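Local atomic coordinates of Sso-CP2 metallo-carboxypetidase (Sulfolobus solfataricus, PDB entry 4MMO), a protein that probably hydrolyses peptides as a zinc-dependent carboxypeptidase of the M20 family. Residues Lys47-Asn59 / Val129-Asn143. Residues are numbered along the deposited sequence; the frame is centred on the assembly and turned at random.
Sequences KTKGHPVVYAEIN and VKLLYEGEEEIGSVN
Val54, Ala56 and Ile58 pair with Tyr133, Leu131 and Val129 as hydrogen-bonded pairs of two antiparallel strands, 53-58 and 129-134, neighbours in the mixed sheet of the zinc-binding domain. Six backbone bonds join them. The shortest runs from Ile58 N to Val129 O, at 2.7 Å. The longest, from Ala56 N to Leu131 O, measures 3.3 Å.

Apolar side chains pack on both faces. On one, Ile58 CD1 lies 4.0 Å from Leu131 CG; on the other, Leu132 CD1 meets Val53 CG1. Leu132 CD1 also sits at the edge of the Tyr55 ring, 4.1 Å from Tyr55 CD1. With CG anti to the backbone N (chi1 176°), Tyr55 runs alongside the extended Lys130 chain, whose CD sits 3.7 Å from Tyr55 OH; Lys130 NZ goes on to the carbonyls of Lys154 and Lys156.

Beyond the strands the polar contacts centre on the Glu136 carboxylate. Glu136 OE2 takes His51 N at 3.0 Å, from above the carboxylate plane, and Asn143 ND2 on the syn side in a nearly straight bond (173°), while OE1 takes Asn143 N. Glu136 CG also packs 3.6 Å from His51 CD2. Thr48 OG1 closes an ST turn onto Gly50 N. An alanine in place of Glu136 would probably leave His51 N and both Asn143 donors without their acceptor and the Asn143 side chain freer to turn.

Glu137 and Glu138, zinc ligands in this protein though not bound to the metal here, directly follow Glu136. The Glu136 carboxylate thus holds its own loop closed through two bonds from Asn143, and reaches across to 47-52 through one directional bond from the neutral backbone N-H of His51.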
loop_
_atom_site.group_PDB
_atom_site.type_symbol
_atom_site.label_atom_id
_atom_site.label_comp_id
_atom_site.label_asym_id
_atom_site.label_seq_id
_atom_site.Cartn_x
_atom_site.Cartn_y
_atom_site.Cartn_z
ATOM N N LYS A 47 20.449 22.550 -22.465
ATOM C CA LYS A 47 20.548 21.247 -21.829
ATOM C C LYS A 47 20.538 21.357 -20.312
ATOM O O LYS A 47 21.008 22.343 -19.741
ATOM C CB LYS A 47 21.824 20.537 -22.286
ATOM N N THR A 48 19.981 20.336 -19.672
ATOM C CA THR A 48 20.035 20.200 -18.226
ATOM C C THR A 48 20.384 18.751 -17.931
ATOM O O THR A 48 20.507 17.942 -18.849
ATOM C CB THR A 48 18.685 20.545 -17.564
ATOM O OG1 THR A 48 17.697 19.579 -17.944
ATOM C CG2 THR A 48 18.220 21.936 -17.980
ATOM N N LYS A 49 20.534 18.418 -16.655
ATOM C CA LYS A 49 20.811 17.043 -16.260
ATOM C C LYS A 49 19.639 16.123 -16.607
ATOM O O LYS A 49 19.757 14.899 -16.518
ATOM C CB LYS A 49 21.107 16.971 -14.763
ATOM C CG LYS A 49 22.373 17.700 -14.330
ATOM C CD LYS A 49 22.636 17.494 -12.845
ATOM C CE LYS A 49 23.966 18.093 -12.412
ATOM N NZ LYS A 49 23.899 19.571 -12.247
ATOM N N GLY A 50 18.514 16.720 -16.993
ATOM C CA GLY A 50 17.344 15.975 -17.429
ATOM C C GLY A 50 16.733 16.576 -18.685
ATOM O O GLY A 50 17.439 16.886 -19.646
ATOM N N HIS A 51 15.416 16.753 -18.674
ATOM C CA HIS A 51 14.710 17.270 -19.841
ATOM C C HIS A 51 15.170 18.691 -20.174
ATOM O O HIS A 51 15.539 19.454 -19.281
ATOM C CB HIS A 51 13.203 17.221 -19.600
ATOM C CG HIS A 51 12.699 15.852 -19.257
ATOM N ND1 HIS A 51 13.309 14.704 -19.713
ATOM C CD2 HIS A 51 11.651 15.450 -18.501
ATOM C CE1 HIS A 51 12.654 13.650 -19.255
ATOM N NE2 HIS A 51 11.646 14.075 -18.519
ATOM N N PRO A 52 15.162 19.046 -21.467
ATOM C CA PRO A 52 15.735 20.327 -21.887
ATOM C C PRO A 52 14.806 21.508 -21.632
ATOM O O PRO A 52 13.602 21.331 -21.444
ATOM C CB PRO A 52 15.932 20.135 -23.389
ATOM C CG PRO A 52 14.819 19.233 -23.781
ATOM C CD PRO A 52 14.587 18.309 -22.605
ATOM N N VAL A 53 15.385 22.704 -21.639
ATOM C CA VAL A 53 14.647 23.942 -21.438
ATOM C C VAL A 53 14.648 24.747 -22.732
ATOM O O VAL A 53 15.685 24.885 -23.384
ATOM C CB VAL A 53 15.291 24.776 -20.300
ATOM C CG1 VAL A 53 14.816 26.219 -20.320
ATOM C CG2 VAL A 53 14.991 24.146 -18.951
ATOM N N VAL A 54 13.485 25.272 -23.106
ATOM C CA VAL A 54 13.396 26.184 -24.241
ATOM C C VAL A 54 13.488 27.617 -23.740
ATOM O O VAL A 54 12.716 28.029 -22.874
ATOM C CB VAL A 54 12.081 26.020 -25.015
ATOM C CG1 VAL A 54 12.098 26.893 -26.266
ATOM C CG2 VAL A 54 11.852 24.566 -25.384
ATOM N N TYR A 55 14.434 28.367 -24.294
ATOM C CA TYR A 55 14.651 29.748 -23.907
ATOM C C TYR A 55 14.627 30.660 -25.125
ATOM O O TYR A 55 15.067 30.276 -26.207
ATOM C CB TYR A 55 15.984 29.903 -23.173
ATOM C CG TYR A 55 16.303 31.336 -22.824
ATOM C CD1 TYR A 55 15.726 31.944 -21.717
ATOM C CD2 TYR A 55 17.170 32.087 -23.606
ATOM C CE1 TYR A 55 16.010 33.255 -21.393
ATOM C CE2 TYR A 55 17.460 33.402 -23.290
ATOM C CZ TYR A 55 16.874 33.982 -22.182
ATOM O OH TYR A 55 17.153 35.292 -21.856
ATOM N N ALA A 56 14.107 31.870 -24.938
ATOM C CA ALA A 56 14.113 32.881 -25.988
ATOM C C ALA A 56 13.974 34.264 -25.377
ATOM O O ALA A 56 13.346 34.432 -24.328
ATOM C CB ALA A 56 12.991 32.627 -26.984
ATOM N N GLU A 57 14.572 35.247 -26.037
ATOM C CA GLU A 57 14.472 36.630 -25.608
ATOM C C GLU A 57 13.876 37.464 -26.729
ATOM O O GLU A 57 14.307 37.374 -27.877
ATOM C CB GLU A 57 15.846 37.177 -25.220
ATOM C CG GLU A 57 15.812 38.625 -24.752
ATOM C CD GLU A 57 17.145 39.096 -24.208
ATOM O OE1 GLU A 57 18.149 38.375 -24.378
ATOM O OE2 GLU A 57 17.187 40.190 -23.610
ATOM N N ILE A 58 12.866 38.253 -26.382
ATOM C CA ILE A 58 12.292 39.234 -27.289
ATOM C C ILE A 58 12.643 40.612 -26.744
ATOM O O ILE A 58 12.002 41.100 -25.814
ATOM C CB ILE A 58 10.761 39.091 -27.398
ATOM C CG1 ILE A 58 10.384 37.674 -27.838
ATOM C CG2 ILE A 58 10.194 40.102 -28.384
ATOM C CD1 ILE A 58 10.139 36.716 -26.693
ATOM N N ASN A 59 13.678 41.222 -27.314
ATOM C CA ASN A 59 14.137 42.531 -26.874
ATOM C C ASN A 59 13.624 43.648 -27.772
ATOM O O ASN A 59 13.829 43.621 -28.985
ATOM C CB ASN A 59 15.663 42.577 -26.833
ATOM C CG ASN A 59 16.186 43.894 -26.293
ATOM O OD1 ASN A 59 16.166 44.133 -25.085
ATOM N ND2 ASN A 59 16.653 44.757 -27.186
ATOM N N VAL A 129 10.707 40.678 -23.212
ATOM C CA VAL A 129 10.173 39.406 -22.749
ATOM C C VAL A 129 11.213 38.303 -22.868
ATOM O O VAL A 129 11.807 38.096 -23.929
ATOM C CB VAL A 129 8.906 39.016 -23.534
ATOM C CG1 VAL A 129 8.419 37.621 -23.141
ATOM C CG2 VAL A 129 7.818 40.038 -23.288
ATOM N N LYS A 130 11.428 37.607 -21.759
ATOM C CA LYS A 130 12.263 36.417 -21.731
ATOM C C LYS A 130 11.369 35.224 -21.444
ATOM O O LYS A 130 10.568 35.254 -20.505
ATOM C CB LYS A 130 13.337 36.548 -20.659
ATOM C CG LYS A 130 14.315 37.671 -20.925
ATOM C CD LYS A 130 15.342 37.785 -19.820
ATOM C CE LYS A 130 16.441 38.762 -20.197
ATOM N NZ LYS A 130 17.452 38.891 -19.115
ATOM N N LEU A 131 11.497 34.187 -22.269
ATOM C CA LEU A 131 10.669 32.992 -22.159
ATOM C C LEU A 131 11.476 31.832 -21.600
ATOM O O LEU A 131 12.598 31.580 -22.035
ATOM C CB LEU A 131 10.124 32.595 -23.531
ATOM C CG LEU A 131 9.291 33.624 -24.296
ATOM C CD1 LEU A 131 8.912 33.043 -25.650
ATOM C CD2 LEU A 131 8.049 34.032 -23.513
ATOM N N LEU A 132 10.898 31.127 -20.633
ATOM C CA LEU A 132 11.550 29.965 -20.043
ATOM C C LEU A 132 10.554 28.829 -19.886
ATOM O O LEU A 132 9.735 28.830 -18.967
ATOM C CB LEU A 132 12.167 30.318 -18.687
ATOM C CG LEU A 132 13.139 29.283 -18.114
ATOM C CD1 LEU A 132 14.360 29.171 -18.993
ATOM C CD2 LEU A 132 13.555 29.640 -16.696
ATOM N N TYR A 133 10.633 27.867 -20.802
ATOM C CA TYR A 133 9.748 26.711 -20.799
ATOM C C TYR A 133 10.504 25.449 -20.385
ATOM O O TYR A 133 11.416 25.014 -21.094
ATOM C CB TYR A 133 9.158 26.507 -22.191
ATOM C CG TYR A 133 8.430 27.709 -22.750
ATOM C CD1 TYR A 133 7.723 28.570 -21.919
ATOM C CD2 TYR A 133 8.441 27.976 -24.112
ATOM C CE1 TYR A 133 7.048 29.661 -22.430
ATOM C CE2 TYR A 133 7.774 29.060 -24.633
ATOM C CZ TYR A 133 7.077 29.903 -23.787
ATOM O OH TYR A 133 6.412 30.991 -24.304
ATOM N N GLU A 134 10.127 24.864 -19.247
ATOM C CA GLU A 134 10.756 23.630 -18.772
ATOM C C GLU A 134 9.897 22.408 -19.092
ATOM O O GLU A 134 8.732 22.537 -19.476
ATOM C CB GLU A 134 11.040 23.691 -17.267
ATOM C CG GLU A 134 9.808 23.552 -16.360
ATOM C CD GLU A 134 10.139 22.927 -15.012
ATOM O OE1 GLU A 134 10.984 22.006 -14.965
ATOM O OE2 GLU A 134 9.554 23.356 -13.995
ATOM N N GLY A 135 10.478 21.224 -18.905
ATOM C CA GLY A 135 9.807 19.975 -19.219
ATOM C C GLY A 135 9.711 19.019 -18.043
ATOM O O GLY A 135 9.465 17.831 -18.242
ATOM N N GLU A 136 9.888 19.530 -16.824
ATOM C CA GLU A 136 9.894 18.690 -15.622
ATOM C C GLU A 136 8.973 19.198 -14.513
ATOM O O GLU A 136 9.082 18.759 -13.366
ATOM C CB GLU A 136 11.315 18.593 -15.059
ATOM C CG GLU A 136 12.324 17.971 -16.002
ATOM C CD GLU A 136 13.726 17.945 -15.418
ATOM O OE1 GLU A 136 14.041 18.813 -14.576
ATOM O OE2 GLU A 136 14.515 17.057 -15.804
ATOM N N GLU A 137 8.077 20.123 -14.838
ATOM C CA GLU A 137 7.211 20.712 -13.821
ATOM C C GLU A 137 6.350 19.652 -13.140
ATOM O O GLU A 137 6.117 19.713 -11.932
ATOM C CB GLU A 137 6.321 21.796 -14.428
ATOM C CG GLU A 137 5.679 22.717 -13.389
ATOM C CD GLU A 137 4.427 22.143 -12.755
ATOM O OE1 GLU A 137 3.742 21.319 -13.399
ATOM O OE2 GLU A 137 4.123 22.524 -11.604
ATOM N N GLU A 138 5.883 18.683 -13.920
ATOM C CA GLU A 138 5.013 17.637 -13.404
ATOM C C GLU A 138 5.769 16.593 -12.580
ATOM O O GLU A 138 5.149 15.754 -11.924
ATOM C CB GLU A 138 4.278 16.951 -14.556
ATOM C CG GLU A 138 3.413 17.885 -15.386
ATOM C CD GLU A 138 2.227 18.430 -14.618
ATOM O OE1 GLU A 138 2.045 18.048 -13.443
ATOM O OE2 GLU A 138 1.471 19.239 -15.193
ATOM N N ILE A 139 7.101 16.641 -12.624
ATOM C CA ILE A 139 7.935 15.762 -11.809
ATOM C C ILE A 139 8.811 16.562 -10.845
ATOM O O ILE A 139 9.922 16.151 -10.514
ATOM C CB ILE A 139 8.821 14.834 -12.680
ATOM C CG1 ILE A 139 9.748 15.653 -13.582
ATOM C CG2 ILE A 139 7.942 13.915 -13.512
ATOM C CD1 ILE A 139 10.822 14.833 -14.259
ATOM N N GLY A 140 8.308 17.712 -10.408
ATOM C CA GLY A 140 8.951 18.469 -9.349
ATOM C C GLY A 140 10.073 19.401 -9.773
ATOM O O GLY A 140 10.755 19.960 -8.914
ATOM N N SER A 141 10.265 19.577 -11.079
ATOM C CA SER A 141 11.287 20.491 -11.597
ATOM C C SER A 141 12.661 20.167 -11.016
ATOM O O SER A 141 13.411 21.070 -10.633
ATOM C CB SER A 141 10.927 21.950 -11.271
ATOM O OG SER A 141 9.628 22.286 -11.730
ATOM N N VAL A 142 12.979 18.877 -10.961
ATOM C CA VAL A 142 14.178 18.388 -10.280
ATOM C C VAL A 142 15.451 19.081 -10.753
ATOM O O VAL A 142 16.280 19.482 -9.936
ATOM C CB VAL A 142 14.337 16.861 -10.466
ATOM C CG1 VAL A 142 15.616 16.358 -9.800
ATOM C CG2 VAL A 142 13.134 16.134 -9.897
ATOM N N ASN A 143 15.602 19.227 -12.066
ATOM C CA ASN A 143 16.828 19.779 -12.633
ATOM C C ASN A 143 16.747 21.253 -13.028
ATOM O O ASN A 143 17.639 21.755 -13.707
ATOM C CB ASN A 143 17.261 18.942 -13.837
ATOM C CG ASN A 143 17.594 17.516 -13.454
ATOM O OD1 ASN A 143 18.529 17.274 -12.691
ATOM N ND2 ASN A 143 16.827 16.563 -13.974
HETATM O O HOH W 1 13.234 21.189 -18.110
#